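Local coordinates for thioredoxin-like protein (Parabacteroides distasonis, PDB 4FO5) that has a thioredoxin-like fold of the AhpC/TSA family and is probably an oxidoreductase, although its substrate is not known, at residues 114-118 and 128-132. Residues are numbered along the deposited sequence; the frame is centred on the assembly and turned at random. Where two conformers were deposited one is given.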
ATOM      1  N   GLY A 114      -1.001  -4.584  13.258  1.00 48.83           N
ATOM      2  CA  GLY A 114      -0.462  -3.267  12.942  1.00 46.94           C
ATOM      3  C   GLY A 114      -0.472  -2.933  11.464  1.00 47.12           C
ATOM      4  O   GLY A 114      -0.527  -3.826  10.610  1.00 45.34           O
ATOM      5  N   PHE A 115      -0.420  -1.630  11.158  1.00 42.16           N
ATOM      6  CA  PHE A 115      -0.369  -1.119   9.797  1.00 39.61           C
ATOM      7  C   PHE A 115       0.963  -1.502   9.186  1.00 44.31           C
ATOM      8  O   PHE A 115       2.000  -1.408   9.836  1.00 47.64           O
ATOM      9  CB  PHE A 115      -0.605   0.384   9.774  1.00 40.89           C
ATOM     10  CG  PHE A 115      -2.040   0.700  10.096  1.00 43.95           C
ATOM     11  CD1 PHE A 115      -3.073   0.182   9.325  1.00 47.63           C
ATOM     12  CD2 PHE A 115      -2.363   1.490  11.185  1.00 48.13           C
ATOM     13  CE1 PHE A 115      -4.405   0.473   9.625  1.00 50.74           C
ATOM     14  CE2 PHE A 115      -3.692   1.789  11.478  1.00 53.38           C
ATOM     15  CZ  PHE A 115      -4.704   1.275  10.699  1.00 51.26           C
ATOM     16  N   LYS A 116       0.908  -1.998   7.966  1.00 37.17           N
ATOM     17  CA  LYS A 116       2.021  -2.591   7.263  1.00 36.26           C
ATOM     18  C   LYS A 116       1.996  -2.171   5.793  1.00 36.36           C
ATOM     19  O   LYS A 116       0.988  -1.644   5.318  1.00 34.34           O
ATOM     20  CB  LYS A 116       1.804  -4.127   7.400  1.00 41.08           C
ATOM     21  CG  LYS A 116       2.976  -5.052   7.102  1.00 66.40           C
ATOM     22  CD  LYS A 116       2.751  -6.431   7.731  1.00 77.51           C
ATOM     23  CE  LYS A 116       3.783  -7.458   7.327  1.00 83.27           C
ATOM     24  NZ  LYS A 116       3.363  -8.843   7.684  1.00 85.89           N
ATOM     25  N   ASN A 117       3.107  -2.390   5.084  1.00 31.13           N
ATOM     26  CA  ASN A 117       3.217  -2.186   3.653  1.00 29.22           C
ATOM     27  C   ASN A 117       3.793  -3.463   3.023  1.00 32.62           C
ATOM     28  O   ASN A 117       4.410  -4.290   3.708  1.00 32.86           O
ATOM     29  CB  ASN A 117       4.018  -0.931   3.272  1.00 31.15           C
ATOM     30  CG  ASN A 117       5.527  -1.003   3.376  1.00 45.42           C
ATOM     31  OD1 ASN A 117       6.191  -1.987   3.001  1.00 36.17           O
ATOM     32  ND2 ASN A 117       6.112   0.109   3.766  1.00 40.81           N
ATOM     33  N   PHE A 118       3.546  -3.635   1.738  1.00 27.75           N
ATOM     34  CA  PHE A 118       3.985  -4.802   0.990  1.00 26.69           C
ATOM     35  C   PHE A 118       4.421  -4.391  -0.393  1.00 30.43           C
ATOM     36  O   PHE A 118       3.722  -3.636  -1.064  1.00 30.70           O
ATOM     37  CB  PHE A 118       2.832  -5.839   0.867  1.00 27.59           C
ATOM     38  CG  PHE A 118       2.189  -6.255   2.167  1.00 29.42           C
ATOM     39  CD1 PHE A 118       1.131  -5.526   2.703  1.00 31.52           C
ATOM     40  CD2 PHE A 118       2.673  -7.338   2.882  1.00 32.86           C
ATOM     41  CE1 PHE A 118       0.572  -5.874   3.926  1.00 33.15           C
ATOM     42  CE2 PHE A 118       2.082  -7.713   4.091  1.00 37.39           C
ATOM     43  CZ  PHE A 118       1.020  -6.991   4.593  1.00 34.47           C
ATOM     44  N   ALA A 128       8.530  -8.290  -0.613  1.00 29.90           N
ATOM     45  CA  ALA A 128       9.073  -7.582   0.550  1.00 30.41           C
ATOM     46  C   ALA A 128       7.930  -7.045   1.417  1.00 35.93           C
ATOM     47  O   ALA A 128       6.847  -6.778   0.915  1.00 32.84           O
ATOM     48  CB  ALA A 128       9.991  -6.438   0.118  1.00 31.07           C
ATOM     49  N   ALA A 129       8.178  -6.910   2.721  1.00 36.18           N
ATOM     50  CA  ALA A 129       7.193  -6.426   3.690  1.00 36.54           C
ATOM     51  C   ALA A 129       7.823  -5.318   4.499  1.00 38.93           C
ATOM     52  O   ALA A 129       9.039  -5.343   4.683  1.00 40.44           O
ATOM     53  CB  ALA A 129       6.754  -7.573   4.606  1.00 38.68           C
ATOM     54  N   ASN A 130       7.023  -4.346   4.955  1.00 34.01           N
ATOM     55  CA  ASN A 130       7.453  -3.181   5.765  1.00 35.78           C
ATOM     56  C   ASN A 130       8.725  -2.571   5.216  1.00 38.80           C
ATOM     57  O   ASN A 130       9.715  -2.509   5.927  1.00 38.43           O
ATOM     58  CB  ASN A 130       7.657  -3.573   7.244  1.00 42.25           C
ATOM     59  CG  ASN A 130       6.402  -4.108   7.869  1.00 73.50           C
ATOM     60  OD1 ASN A 130       5.406  -3.386   8.027  1.00 74.20           O
ATOM     61  ND2 ASN A 130       6.407  -5.399   8.173  1.00 60.71           N
ATOM     62  N   VAL A 131       8.704  -2.169   3.937  1.00 34.52           N
ATOM     63  CA  VAL A 131       9.872  -1.593   3.299  0.50 35.07           C
ATOM     64  C   VAL A 131       9.960  -0.099   3.699  1.00 38.76           C
ATOM     65  O   VAL A 131       8.925   0.566   3.864  1.00 35.77           O
ATOM     66  CB  VAL A 131       9.840  -1.842   1.762  0.50 38.77           C
ATOM     67  CG1 VAL A 131       8.997  -0.817   1.012  0.50 38.00           C
ATOM     68  CG2 VAL A 131      11.236  -1.919   1.184  0.50 40.28           C
ATOM     69  N   THR A 132      11.182   0.388   3.884  1.00 37.31           N
ATOM     70  CA  THR A 132      11.469   1.772   4.218  1.00 37.61           C
ATOM     71  C   THR A 132      11.610   2.506   2.897  1.00 41.77           C
ATOM     72  O   THR A 132      11.875   1.833   1.889  1.00 42.13           O
ATOM     73  CB  THR A 132      12.768   1.876   5.044  1.00 43.28           C
ATOM     74  OG1 THR A 132      13.867   1.374   4.276  1.00 40.50           O
ATOM     75  CG2 THR A 132      12.668   1.229   6.403  1.00 43.20           C
TER
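In this thioredoxin-like fold, the open end of the C-terminal beta hairpin, strands 117-120 and 126-129, is closed by one asparagine. Phe118 and Ala129 form an antiparallel non-hydrogen-bonded pair, CA to CA 4.5 Å, with both side chains on one face of the sheet; beside them Lys116 CE lies 4.0 Å from Ala129 CB. One step on, Asn130 N donates to Asn117 O (2.9 Å, 160° at the hydrogen), and the same carbonyl takes a CA-H...O contact from Ala129 CA at 3.5 Å. Past that point Asn130, at phi/psi 44/57, adopts a left-handed conformation and the chain leaves the strand. The buried Asn117 side chain (chi1 77°, p) follows it, its amide pairing with both backbone polar atoms of Val131. Val131 itself packs on Leu136 and Ile139 of helix 133-140, which Thr132 N-caps through OG1 to Lys135 N. Both bonds from the Asn117 amide have good geometry: Val131 N to Asn117 OD1 is 2.7 Å at 156°, and Asn117 ND2 to Val131 O, the straighter of the two, is 2.9 Å at 171°.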